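Local coordinates for uncharacterized protein (Bacillus thuringiensis serovar kurstaki, PDB 4XE7) that probably works as an actin-like ParM cytoskeletal protein, binding nucleotide and polymerising into filaments that segregate plasmid DNA, at residues 16-20 against 114-118; 210-214 against 405-409; 230-234 against 245-249; 365-370 against 389-393. All coordinates share one frame; numbering follows the deposited sequence.

Interaction 1: residues 16-20 against 114-118; sequences DTGNI and TEDKF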
loop_
_atom_site.group_PDB
_atom_site.type_symbol
_atom_site.label_atom_id
_atom_site.label_comp_id
_atom_site.label_asym_id
_atom_site.label_seq_id
_atom_site.Cartn_x
_atom_site.Cartn_y
_atom_site.Cartn_z
ATOM N N ASP A 16 7.411 -4.425 3.797
ATOM C CA ASP A 16 6.954 -5.023 2.564
ATOM C C ASP A 16 7.731 -4.433 1.390
ATOM O O ASP A 16 7.481 -3.316 0.946
ATOM C CB ASP A 16 5.448 -4.807 2.416
ATOM C CG ASP A 16 4.922 -5.209 1.055
ATOM O OD1 ASP A 16 5.552 -6.062 0.387
ATOM O OD2 ASP A 16 3.865 -4.667 0.659
ATOM N N THR A 17 8.688 -5.209 0.903
ATOM C CA THR A 17 9.535 -4.820 -0.212
ATOM C C THR A 17 8.935 -5.258 -1.549
ATOM O O THR A 17 9.095 -6.410 -1.953
ATOM C CB THR A 17 10.945 -5.436 -0.060
ATOM O OG1 THR A 17 11.520 -5.005 1.179
ATOM C CG2 THR A 17 11.852 -5.032 -1.206
ATOM N N GLY A 18 8.234 -4.347 -2.221
ATOM C CA GLY A 18 7.752 -4.587 -3.574
ATOM C C GLY A 18 8.652 -3.988 -4.654
ATOM O O GLY A 18 9.570 -3.217 -4.366
ATOM N N ASN A 19 8.384 -4.329 -5.911
ATOM C CA ASN A 19 9.170 -3.800 -7.026
ATOM C C ASN A 19 8.837 -2.359 -7.372
ATOM O O ASN A 19 9.647 -1.644 -7.952
ATOM C CB ASN A 19 8.970 -4.665 -8.266
ATOM C CG ASN A 19 9.651 -6.002 -8.152
ATOM O OD1 ASN A 19 10.863 -6.079 -7.947
ATOM N ND2 ASN A 19 8.873 -7.071 -8.269
ATOM N N ILE A 20 7.627 -1.938 -7.039
ATOM C CA ILE A 20 7.193 -0.588 -7.361
ATOM C C ILE A 20 7.350 0.303 -6.140
ATOM O O ILE A 20 7.703 1.468 -6.252
ATOM C CB ILE A 20 5.717 -0.553 -7.834
ATOM C CG1 ILE A 20 5.505 -1.504 -9.006
ATOM C CG2 ILE A 20 5.299 0.871 -8.222
ATOM C CD1 ILE A 20 6.358 -1.171 -10.204
ATOM N N THR A 114 10.212 -10.821 -13.908
ATOM C CA THR A 114 10.868 -9.966 -12.907
ATOM C C THR A 114 12.227 -10.448 -12.384
ATOM O O THR A 114 12.501 -11.647 -12.335
ATOM C CB THR A 114 9.941 -9.769 -11.694
ATOM O OG1 THR A 114 9.502 -11.050 -11.225
ATOM C CG2 THR A 114 8.725 -8.933 -12.078
ATOM N N GLU A 115 13.065 -9.497 -11.977
ATOM C CA GLU A 115 14.433 -9.796 -11.556
ATOM C C GLU A 115 14.547 -10.121 -10.072
ATOM O O GLU A 115 13.579 -10.015 -9.321
ATOM C CB GLU A 115 15.365 -8.623 -11.879
ATOM C CG GLU A 115 15.762 -8.502 -13.339
ATOM C CD GLU A 115 16.799 -7.419 -13.563
ATOM O OE1 GLU A 115 17.347 -7.325 -14.682
ATOM O OE2 GLU A 115 17.062 -6.654 -12.614
ATOM N N ASP A 116 15.754 -10.506 -9.667
ATOM C CA ASP A 116 16.075 -10.807 -8.277
ATOM C C ASP A 116 16.338 -9.523 -7.490
ATOM O O ASP A 116 17.275 -8.794 -7.798
ATOM C CB ASP A 116 17.296 -11.724 -8.215
ATOM C CG ASP A 116 17.557 -12.255 -6.824
ATOM O OD1 ASP A 116 16.592 -12.348 -6.037
ATOM O OD2 ASP A 116 18.724 -12.580 -6.519
ATOM N N LYS A 117 15.521 -9.254 -6.476
ATOM C CA LYS A 117 15.596 -7.988 -5.734
ATOM C C LYS A 117 16.948 -7.751 -5.068
ATOM O O LYS A 117 17.460 -6.633 -5.058
ATOM C CB LYS A 117 14.513 -7.932 -4.660
ATOM C CG LYS A 117 13.150 -7.546 -5.168
ATOM C CD LYS A 117 12.173 -7.460 -4.018
ATOM C CE LYS A 117 10.833 -6.933 -4.485
ATOM N NZ LYS A 117 10.287 -7.754 -5.592
ATOM N N PHE A 118 17.538 -8.800 -4.512
ATOM C CA PHE A 118 18.699 -8.584 -3.659
ATOM C C PHE A 118 20.012 -9.161 -4.206
ATOM O O PHE A 118 20.948 -9.433 -3.446
ATOM C CB PHE A 118 18.390 -9.119 -2.264
ATOM C CG PHE A 118 17.267 -8.379 -1.583
ATOM C CD1 PHE A 118 16.039 -8.986 -1.370
ATOM C CD2 PHE A 118 17.433 -7.059 -1.197
ATOM C CE1 PHE A 118 15.007 -8.296 -0.759
ATOM C CE2 PHE A 118 16.404 -6.361 -0.587
ATOM C CZ PHE A 118 15.188 -6.978 -0.369
#
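A single turn at the far end of Lys-117 (chi4 56°) bends an otherwise extended chain and swings NZ toward Asn-19, while the chi1 of Thr-17 (-58°) places CG2, not OG1, anti to the backbone N and beside the incoming lysine. Lys-117 therefore runs past Thr-17 in the opposite direction, with its CD 3.7 Å from Thr-17 CG2, and CE comes to 3.1 Å from Thr-17 O. Beyond that point NZ gives a weak hydrogen bond to the side-chain OD1 of Asn-19, 2.9 Å long. NZ stands over the face of the Asn-19 amide, 3.2 Å from CG, and so meets OD1 from above the amide plane, which is consistent with the bond being weak; ND2, also a donor, cannot pair with it. Phe-118 brings the CZ of its ring to 4.0 Å from Thr-17 CG2, and one face of the ring carries the CB of Lys-117, offset toward the rim. Thr-114 touches more lightly, its CG2 4.2 Å from Asn-19 ND2. Around the contact, His-126 of helix 123-140 touches Thr-17, Asn-19, Lys-117 and Phe-118.

The Asp-Thr-Gly-Asn sequence that ends strand 13-17 is consistent with the first phosphate-binding loop of the actin superfamily. Across this contact NZ has one weak bond, so Asn-19 alone would grip it lightly. A lysine suits this place because its methylenes can pack on the threonine methyl while its charged end meets a neutral amide oxygen, which sets a positive charge close to the presumed phosphate loop.

Interaction 2: residues 210-214 against 405-409; sequences LFDIV and RSYLI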
loop_
_atom_site.group_PDB
_atom_site.type_symbol
_atom_site.label_atom_id
_atom_site.label_comp_id
_atom_site.label_asym_id
_atom_site.label_seq_id
_atom_site.Cartn_x
_atom_site.Cartn_y
_atom_site.Cartn_z
ATOM N N LEU A 210 -7.700 -10.737 9.842
ATOM C CA LEU A 210 -8.194 -11.243 11.124
ATOM C C LEU A 210 -7.901 -10.330 12.309
ATOM O O LEU A 210 -8.683 -10.284 13.251
ATOM C CB LEU A 210 -7.592 -12.615 11.421
ATOM C CG LEU A 210 -7.986 -13.808 10.551
ATOM C CD1 LEU A 210 -7.087 -14.968 10.926
ATOM C CD2 LEU A 210 -9.439 -14.169 10.770
ATOM N N PHE A 211 -6.765 -9.629 12.285
ATOM C CA PHE A 211 -6.357 -8.854 13.461
ATOM C C PHE A 211 -6.015 -7.406 13.144
ATOM O O PHE A 211 -5.627 -7.069 12.019
ATOM C CB PHE A 211 -5.169 -9.541 14.147
ATOM C CG PHE A 211 -5.481 -10.934 14.627
ATOM C CD1 PHE A 211 -6.105 -11.138 15.847
ATOM C CD2 PHE A 211 -5.168 -12.037 13.855
ATOM C CE1 PHE A 211 -6.404 -12.420 16.293
ATOM C CE2 PHE A 211 -5.466 -13.328 14.299
ATOM C CZ PHE A 211 -6.086 -13.514 15.515
ATOM N N ASP A 212 -6.183 -6.549 14.144
ATOM C CA ASP A 212 -5.762 -5.149 14.064
ATOM C C ASP A 212 -4.980 -4.844 15.355
ATOM O O ASP A 212 -5.034 -5.628 16.307
ATOM C CB ASP A 212 -6.984 -4.229 13.889
ATOM C CG ASP A 212 -6.619 -2.799 13.491
ATOM O OD1 ASP A 212 -5.433 -2.510 13.240
ATOM O OD2 ASP A 212 -7.547 -1.956 13.402
ATOM N N ILE A 213 -4.228 -3.745 15.380
ATOM C CA ILE A 213 -3.568 -3.308 16.607
ATOM C C ILE A 213 -4.042 -1.893 16.919
ATOM O O ILE A 213 -3.817 -0.968 16.138
ATOM C CB ILE A 213 -2.030 -3.331 16.496
ATOM C CG1 ILE A 213 -1.531 -4.689 15.992
ATOM C CG2 ILE A 213 -1.381 -2.962 17.840
ATOM C CD1 ILE A 213 -0.000 -4.720 15.745
ATOM N N VAL A 214 -4.725 -1.727 18.042
ATOM C CA VAL A 214 -5.285 -0.420 18.389
ATOM C C VAL A 214 -4.831 -0.010 19.787
ATOM O O VAL A 214 -5.146 -0.669 20.772
ATOM C CB VAL A 214 -6.843 -0.430 18.293
ATOM C CG1 VAL A 214 -7.450 0.957 18.619
ATOM C CG2 VAL A 214 -7.276 -0.881 16.896
ATOM N N ARG A 405 1.090 -4.789 7.230
ATOM C CA ARG A 405 0.372 -4.961 8.487
ATOM C C ARG A 405 0.472 -6.393 8.997
ATOM O O ARG A 405 0.596 -6.609 10.206
ATOM C CB ARG A 405 -1.106 -4.564 8.345
ATOM C CG ARG A 405 -1.309 -3.075 8.159
ATOM C CD ARG A 405 -2.704 -2.751 7.645
ATOM N NE ARG A 405 -3.709 -3.064 8.639
ATOM C CZ ARG A 405 -4.191 -2.196 9.521
ATOM N NH1 ARG A 405 -3.770 -0.947 9.537
ATOM N NH2 ARG A 405 -5.101 -2.584 10.392
ATOM N N SER A 406 0.419 -7.368 8.088
ATOM C CA SER A 406 0.567 -8.776 8.484
ATOM C C SER A 406 1.940 -9.029 9.095
ATOM O O SER A 406 2.054 -9.654 10.147
ATOM C CB SER A 406 0.364 -9.714 7.288
ATOM O OG SER A 406 -0.949 -9.601 6.763
ATOM N N TYR A 407 2.978 -8.569 8.412
ATOM C CA TYR A 407 4.323 -8.653 8.962
ATOM C C TYR A 407 4.366 -7.982 10.339
ATOM O O TYR A 407 4.885 -8.552 11.292
ATOM C CB TYR A 407 5.344 -8.018 8.009
ATOM C CG TYR A 407 5.432 -8.685 6.637
ATOM C CD1 TYR A 407 4.867 -9.938 6.419
ATOM C CD2 TYR A 407 6.066 -8.055 5.565
ATOM C CE1 TYR A 407 4.938 -10.556 5.188
ATOM C CE2 TYR A 407 6.147 -8.678 4.305
ATOM C CZ TYR A 407 5.580 -9.931 4.137
ATOM O OH TYR A 407 5.625 -10.580 2.923
ATOM N N LEU A 408 3.802 -6.775 10.449
ATOM C CA LEU A 408 3.836 -6.043 11.718
ATOM C C LEU A 408 3.188 -6.861 12.851
ATOM O O LEU A 408 3.765 -7.009 13.929
ATOM C CB LEU A 408 3.138 -4.678 11.580
ATOM C CG LEU A 408 2.911 -3.856 12.860
ATOM C CD1 LEU A 408 4.216 -3.589 13.621
ATOM C CD2 LEU A 408 2.196 -2.537 12.556
ATOM N N ILE A 409 1.991 -7.388 12.607
ATOM C CA ILE A 409 1.313 -8.223 13.607
ATOM C C ILE A 409 2.157 -9.457 13.992
ATOM O O ILE A 409 2.272 -9.795 15.177
ATOM C CB ILE A 409 -0.073 -8.672 13.097
ATOM C CG1 ILE A 409 -0.989 -7.452 12.940
ATOM C CG2 ILE A 409 -0.717 -9.699 14.039
ATOM C CD1 ILE A 409 -2.096 -7.653 11.922
HETATM O O HOH W 1 -4.816 -5.380 10.035
#
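Strand 211-214 passes over helix 405-409 with the two axes 9.3 Å apart and 71° between their directions, so only a few side chains from each can meet. Ile-213 points its CD1 into the helix, 4.0 Å from Ile-409 CG1 and 4.2 Å from Leu-408 CG. The two isoleucines slide past each other in opposite directions, their branched chains giving methyls and methylenes to this apolar side of the contact. Ile-409 CD1 reaches on to Phe-211, 3.6 Å from its carbonyl O and close to its CB.

The polar side is built on Arg-405, whose chain bends at chi3 (67°) and carries NH2 to Asp-212. The salt bridge from NH2 to OD1 is 2.9 Å long, but it is weak as a hydrogen bond because it is strongly bent (118°). OD1 also accepts the backbone N of Ile-213 at 2.7 Å, from above the carboxylate plane, which helps to fix the group. One water accepts from Arg-405 NH2 and donates to Phe-211 O, tying the strand's main chain to the same arginine.

Strand 211-214 pairs with strand 217-220, and this hairpin and the helix both pack against strands 21-27 and 33-45 of the large mixed sheet, Ile-33 touching side chains of each.

Interaction 3: residues 230-234 against 245-249; sequences ESYAI and AFFED
Between Tyr-232 and Phe-247 the two strands close tightly: Phe-247 N donates to Tyr-232 O at 2.8 Å in an almost straight bond (174°), and Tyr-232 N returns one to Phe-247 O at 3.0 Å. Ile-234 and Ala-245 form the next hydrogen-bonded pair, while Ala-233 and Phe-246, the non-hydrogen-bonded pair between them, come to 4.4 Å CA to CA.

Side chains fill both faces. On one, Ile-234 lays CD1 against Phe-247 CE2 at 3.7 Å, and Ala-245 puts its CB 3.5 Å from Ile-234 O. On the other, Phe-246 turns its CG anti to the backbone N (chi1 179°), which brings its ring back over the partner strand: CE1 lies 3.6 Å from Ser-231 CB, and CD1 3.4 Å from Tyr-232 O. Phe-358 of helix 337-362 packs on Ala-233 and Phe-246 here.

Toward the open end the fit slackens. Exposed Glu-248 offers just its CG to Ser-231 CB, at 4.1 Å, and the chain runs on extended beyond CG.

This antiparallel hairpin, strands 232-237 and 242-248, carries at its turn a sequence like the second phosphate loop of actin-like proteins. Four main-chain bonds satisfy the backbone of the pair and carbon contacts line both faces, while Glu-230 pairs with Lys-366 of the next strand.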
loop_
_atom_site.group_PDB
_atom_site.type_symbol
_atom_site.label_atom_id
_atom_site.label_comp_id
_atom_site.label_asym_id
_atom_site.label_seq_id
_atom_site.Cartn_x
_atom_site.Cartn_y
_atom_site.Cartn_z
ATOM N N GLU A 230 -7.506 -24.225 6.894
ATOM C CA GLU A 230 -8.492 -24.015 5.839
ATOM C C GLU A 230 -7.840 -23.324 4.640
ATOM O O GLU A 230 -6.815 -22.657 4.769
ATOM C CB GLU A 230 -9.677 -23.193 6.352
ATOM C CG GLU A 230 -9.346 -21.734 6.605
ATOM C CD GLU A 230 -10.475 -20.982 7.290
ATOM O OE1 GLU A 230 -11.631 -21.451 7.222
ATOM O OE2 GLU A 230 -10.201 -19.923 7.899
ATOM N N SER A 231 -8.440 -23.503 3.470
ATOM C CA SER A 231 -7.933 -22.869 2.269
ATOM C C SER A 231 -8.576 -21.493 2.065
ATOM O O SER A 231 -9.719 -21.255 2.460
ATOM C CB SER A 231 -8.176 -23.766 1.059
ATOM O OG SER A 231 -9.559 -23.981 0.860
ATOM N N TYR A 232 -7.810 -20.595 1.460
ATOM C CA TYR A 232 -8.219 -19.226 1.242
ATOM C C TYR A 232 -8.107 -18.864 -0.231
ATOM O O TYR A 232 -7.054 -19.049 -0.840
ATOM C CB TYR A 232 -7.328 -18.262 2.041
ATOM C CG TYR A 232 -7.181 -18.558 3.512
ATOM C CD1 TYR A 232 -8.171 -18.177 4.418
ATOM C CD2 TYR A 232 -6.038 -19.178 4.009
ATOM C CE1 TYR A 232 -8.041 -18.424 5.773
ATOM C CE2 TYR A 232 -5.895 -19.428 5.366
ATOM C CZ TYR A 232 -6.904 -19.049 6.246
ATOM O OH TYR A 232 -6.783 -19.294 7.599
ATOM N N ALA A 233 -9.163 -18.310 -0.802
ATOM C CA ALA A 233 -8.984 -17.597 -2.046
ATOM C C ALA A 233 -8.849 -16.120 -1.690
ATOM O O ALA A 233 -9.673 -15.572 -0.956
ATOM C CB ALA A 233 -10.152 -17.842 -3.014
ATOM N N ILE A 234 -7.785 -15.487 -2.164
ATOM C CA ILE A 234 -7.668 -14.047 -2.008
ATOM C C ILE A 234 -7.713 -13.378 -3.368
ATOM O O ILE A 234 -6.823 -13.544 -4.207
ATOM C CB ILE A 234 -6.385 -13.641 -1.262
ATOM C CG1 ILE A 234 -6.316 -14.373 0.090
ATOM C CG2 ILE A 234 -6.387 -12.137 -1.030
ATOM C CD1 ILE A 234 -5.053 -14.103 0.900
ATOM N N ALA A 245 -5.929 -15.358 -6.346
ATOM C CA ALA A 245 -4.934 -16.233 -5.734
ATOM C C ALA A 245 -5.600 -17.293 -4.871
ATOM O O ALA A 245 -6.548 -16.999 -4.142
ATOM C CB ALA A 245 -3.936 -15.412 -4.891
ATOM N N PHE A 246 -5.109 -18.528 -4.954
ATOM C CA PHE A 246 -5.633 -19.592 -4.104
ATOM C C PHE A 246 -4.524 -20.205 -3.269
ATOM O O PHE A 246 -3.498 -20.648 -3.792
ATOM C CB PHE A 246 -6.332 -20.648 -4.941
ATOM C CG PHE A 246 -6.874 -21.802 -4.145
ATOM C CD1 PHE A 246 -7.665 -21.586 -3.027
ATOM C CD2 PHE A 246 -6.624 -23.104 -4.544
ATOM C CE1 PHE A 246 -8.179 -22.646 -2.316
ATOM C CE2 PHE A 246 -7.136 -24.179 -3.834
ATOM C CZ PHE A 246 -7.918 -23.942 -2.716
ATOM N N PHE A 247 -4.729 -20.208 -1.960
ATOM C CA PHE A 247 -3.739 -20.736 -1.022
ATOM C C PHE A 247 -4.274 -21.971 -0.309
ATOM O O PHE A 247 -5.354 -21.942 0.292
ATOM C CB PHE A 247 -3.352 -19.674 0.010
ATOM C CG PHE A 247 -2.748 -18.431 -0.580
ATOM C CD1 PHE A 247 -1.378 -18.347 -0.810
ATOM C CD2 PHE A 247 -3.542 -17.330 -0.880
ATOM C CE1 PHE A 247 -0.818 -17.189 -1.345
ATOM C CE2 PHE A 247 -2.990 -16.174 -1.418
ATOM C CZ PHE A 247 -1.626 -16.099 -1.646
ATOM N N GLU A 248 -3.507 -23.054 -0.377
ATOM C CA GLU A 248 -3.882 -24.329 0.209
ATOM C C GLU A 248 -2.707 -24.818 1.030
ATOM O O GLU A 248 -1.583 -24.852 0.531
ATOM C CB GLU A 248 -4.238 -25.337 -0.888
ATOM C CG GLU A 248 -5.359 -26.302 -0.557
ATOM C CD GLU A 248 -5.812 -27.112 -1.773
ATOM O OE1 GLU A 248 -5.249 -26.922 -2.880
ATOM O OE2 GLU A 248 -6.740 -27.934 -1.622
ATOM N N ASP A 249 -2.962 -25.172 2.287
ATOM C CA ASP A 249 -1.911 -25.658 3.168
ATOM C C ASP A 249 -0.749 -24.670 3.238
ATOM O O ASP A 249 0.416 -25.066 3.242
ATOM C CB ASP A 249 -1.418 -27.032 2.697
ATOM C CG ASP A 249 -2.497 -28.098 2.778
ATOM O OD1 ASP A 249 -3.112 -28.236 3.857
ATOM O OD2 ASP A 249 -2.744 -28.780 1.758
#

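Interaction 4: residues 365-370 against 389-393; sequences DKNIVV and GFILP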
loop_
_atom_site.group_PDB
_atom_site.type_symbol
_atom_site.label_atom_id
_atom_site.label_comp_id
_atom_site.label_asym_id
_atom_site.label_seq_id
_atom_site.Cartn_x
_atom_site.Cartn_y
_atom_site.Cartn_z
ATOM N N ASP A 365 -12.242 -22.554 1.190
ATOM C CA ASP A 365 -13.061 -22.543 2.395
ATOM C C ASP A 365 -13.552 -21.140 2.661
ATOM O O ASP A 365 -14.709 -20.919 3.042
ATOM C CB ASP A 365 -12.270 -23.074 3.588
ATOM C CG ASP A 365 -11.936 -24.539 3.449
ATOM O OD1 ASP A 365 -12.856 -25.321 3.105
ATOM O OD2 ASP A 365 -10.757 -24.908 3.664
ATOM N N LYS A 366 -12.654 -20.192 2.442
ATOM C CA LYS A 366 -12.976 -18.784 2.560
ATOM C C LYS A 366 -12.731 -18.096 1.216
ATOM O O LYS A 366 -11.698 -18.303 0.581
ATOM C CB LYS A 366 -12.135 -18.132 3.663
ATOM C CG LYS A 366 -12.410 -18.678 5.060
ATOM C CD LYS A 366 -13.736 -18.148 5.595
ATOM C CE LYS A 366 -13.866 -18.347 7.109
ATOM N NZ LYS A 366 -13.787 -19.768 7.482
ATOM N N ASN A 367 -13.672 -17.285 0.774
ATOM C CA ASN A 367 -13.439 -16.501 -0.432
ATOM C C ASN A 367 -13.320 -15.015 -0.074
ATOM O O ASN A 367 -14.296 -14.384 0.325
ATOM C CB ASN A 367 -14.552 -16.764 -1.455
ATOM C CG ASN A 367 -14.153 -16.372 -2.874
ATOM O OD1 ASN A 367 -12.974 -16.130 -3.157
ATOM N ND2 ASN A 367 -15.138 -16.285 -3.768
ATOM N N ILE A 368 -12.108 -14.471 -0.201
ATOM C CA ILE A 368 -11.804 -13.131 0.297
ATOM C C ILE A 368 -11.572 -12.116 -0.825
ATOM O O ILE A 368 -10.924 -12.442 -1.813
ATOM C CB ILE A 368 -10.552 -13.170 1.208
ATOM C CG1 ILE A 368 -10.706 -14.275 2.254
ATOM C CG2 ILE A 368 -10.322 -11.805 1.860
ATOM C CD1 ILE A 368 -9.488 -14.482 3.158
ATOM N N VAL A 369 -12.100 -10.892 -0.672
ATOM C CA VAL A 369 -11.805 -9.820 -1.614
ATOM C C VAL A 369 -10.998 -8.728 -0.928
ATOM O O VAL A 369 -11.222 -8.414 0.240
ATOM C CB VAL A 369 -13.078 -9.208 -2.242
ATOM C CG1 VAL A 369 -13.769 -10.229 -3.119
ATOM C CG2 VAL A 369 -14.042 -8.656 -1.161
ATOM N N VAL A 370 -10.024 -8.184 -1.651
ATOM C CA VAL A 370 -9.218 -7.065 -1.170
ATOM C C VAL A 370 -8.963 -6.186 -2.359
ATOM O O VAL A 370 -9.250 -6.593 -3.484
ATOM C CB VAL A 370 -7.864 -7.507 -0.543
ATOM C CG1 VAL A 370 -8.097 -8.426 0.626
ATOM C CG2 VAL A 370 -6.994 -8.180 -1.579
ATOM N N GLY A 389 -18.661 -18.112 4.047
ATOM C CA GLY A 389 -17.298 -18.299 3.587
ATOM C C GLY A 389 -16.787 -17.103 2.789
ATOM O O GLY A 389 -15.579 -16.999 2.561
ATOM N N PHE A 390 -17.687 -16.208 2.371
ATOM C CA PHE A 390 -17.280 -14.989 1.659
ATOM C C PHE A 390 -16.908 -13.877 2.627
ATOM O O PHE A 390 -17.687 -13.510 3.511
ATOM C CB PHE A 390 -18.375 -14.488 0.718
ATOM C CG PHE A 390 -17.956 -13.308 -0.120
ATOM C CD1 PHE A 390 -18.143 -12.003 0.336
ATOM C CD2 PHE A 390 -17.368 -13.501 -1.365
ATOM C CE1 PHE A 390 -17.741 -10.908 -0.434
ATOM C CE2 PHE A 390 -16.968 -12.418 -2.141
ATOM C CZ PHE A 390 -17.154 -11.118 -1.673
ATOM N N ILE A 391 -15.715 -13.331 2.444
ATOM C CA ILE A 391 -15.202 -12.331 3.368
ATOM C C ILE A 391 -14.919 -11.007 2.672
ATOM O O ILE A 391 -14.105 -10.934 1.746
ATOM C CB ILE A 391 -13.902 -12.810 4.047
ATOM C CG1 ILE A 391 -14.121 -14.163 4.735
ATOM C CG2 ILE A 391 -13.403 -11.770 5.017
ATOM C CD1 ILE A 391 -15.262 -14.164 5.722
ATOM N N LEU A 392 -15.608 -9.966 3.109
ATOM C CA LEU A 392 -15.295 -8.606 2.701
ATOM C C LEU A 392 -14.774 -7.953 3.970
ATOM O O LEU A 392 -15.559 -7.635 4.852
ATOM C CB LEU A 392 -16.529 -7.889 2.145
ATOM C CG LEU A 392 -16.361 -6.705 1.194
ATOM C CD1 LEU A 392 -17.714 -6.286 0.623
ATOM C CD2 LEU A 392 -15.691 -5.540 1.901
ATOM N N PRO A 393 -13.444 -7.800 4.085
ATOM C CA PRO A 393 -12.804 -7.387 5.346
ATOM C C PRO A 393 -13.311 -6.035 5.831
ATOM O O PRO A 393 -13.456 -5.111 5.016
ATOM C CB PRO A 393 -11.296 -7.306 4.990
ATOM C CG PRO A 393 -11.141 -8.113 3.715
ATOM C CD PRO A 393 -12.477 -7.965 2.988
#
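Ile-368 and Ile-391 lie side by side and point the same way, Ile-368 CG1 being 3.9 Å from Ile-391 CB, as a bridged pair on one face of the sheet. On the other face Asn-367 and Phe-390 are the matched pair. Phe-390 has its CG anti to the backbone N (chi1 -175°), and its ring leans along the strand, so that it passes by Asn-367 O, with CD2 3.6 Å from it, and meets Val-369: CZ is 3.8 Å from CG1, the two groups crossing at a slant. The other methyl of Val-369, CG2, occupies the crowded position between its backbone N and carbonyl carbon, from which it faces Leu-392 CG at 3.8 Å. Asn-367 turns its amide to Leu-355 O in helix 337-362, and Trp-359 of that helix packs on Phe-390.

Strands 366-370 and 390-391 run in the same direction, joined by helices 372-376 and 378-381 in a beta-alpha-beta crossover at the edge of the five-stranded mixed sheet of this actin-like fold. Backbone bonds stitch the pair: Asn-367 N to Gly-389 O (2.6 Å), Ile-391 N to Asn-367 O (2.8 Å) and Val-369 N to Ile-391 O.

Gly-389 takes a positive phi (100°) where a CB would run into Asp-365 O. Alongside it Lys-366 passes CD within 3.7 Å of Gly-389 O, then sends NZ to a salt bridge with Glu-230. At the far end Pro-393, having no N-H, stops the ladder: its CD lies 3.1 Å from Val-369 O, a buried carbonyl with no hydrogen-bond partner.

In the fold
Interactions 3 and 4 share one sheet, since strands 232-237 and 366-370 are neighbours in it; their centres are about 10 Å apart, and Ser-231 N is 2.7 Å from Asp-365 OD2 in a probable hydrogen bond. Interaction 2, with centres about 19 and 17 Å from these two, spans 190 intervening residues that contain both. Helix 402-418 also reaches interaction 1, where Tyr-407 CE2 lies 4.1 Å from Asp-16 CA. Interactions 1 and 3 have centres about 23 Å and nearest atoms about 13 Å apart; interaction 1 includes the probable first phosphate loop, and interaction 3 is the stem of the hairpin whose turn is probably the second, in a protein without nucleotide here.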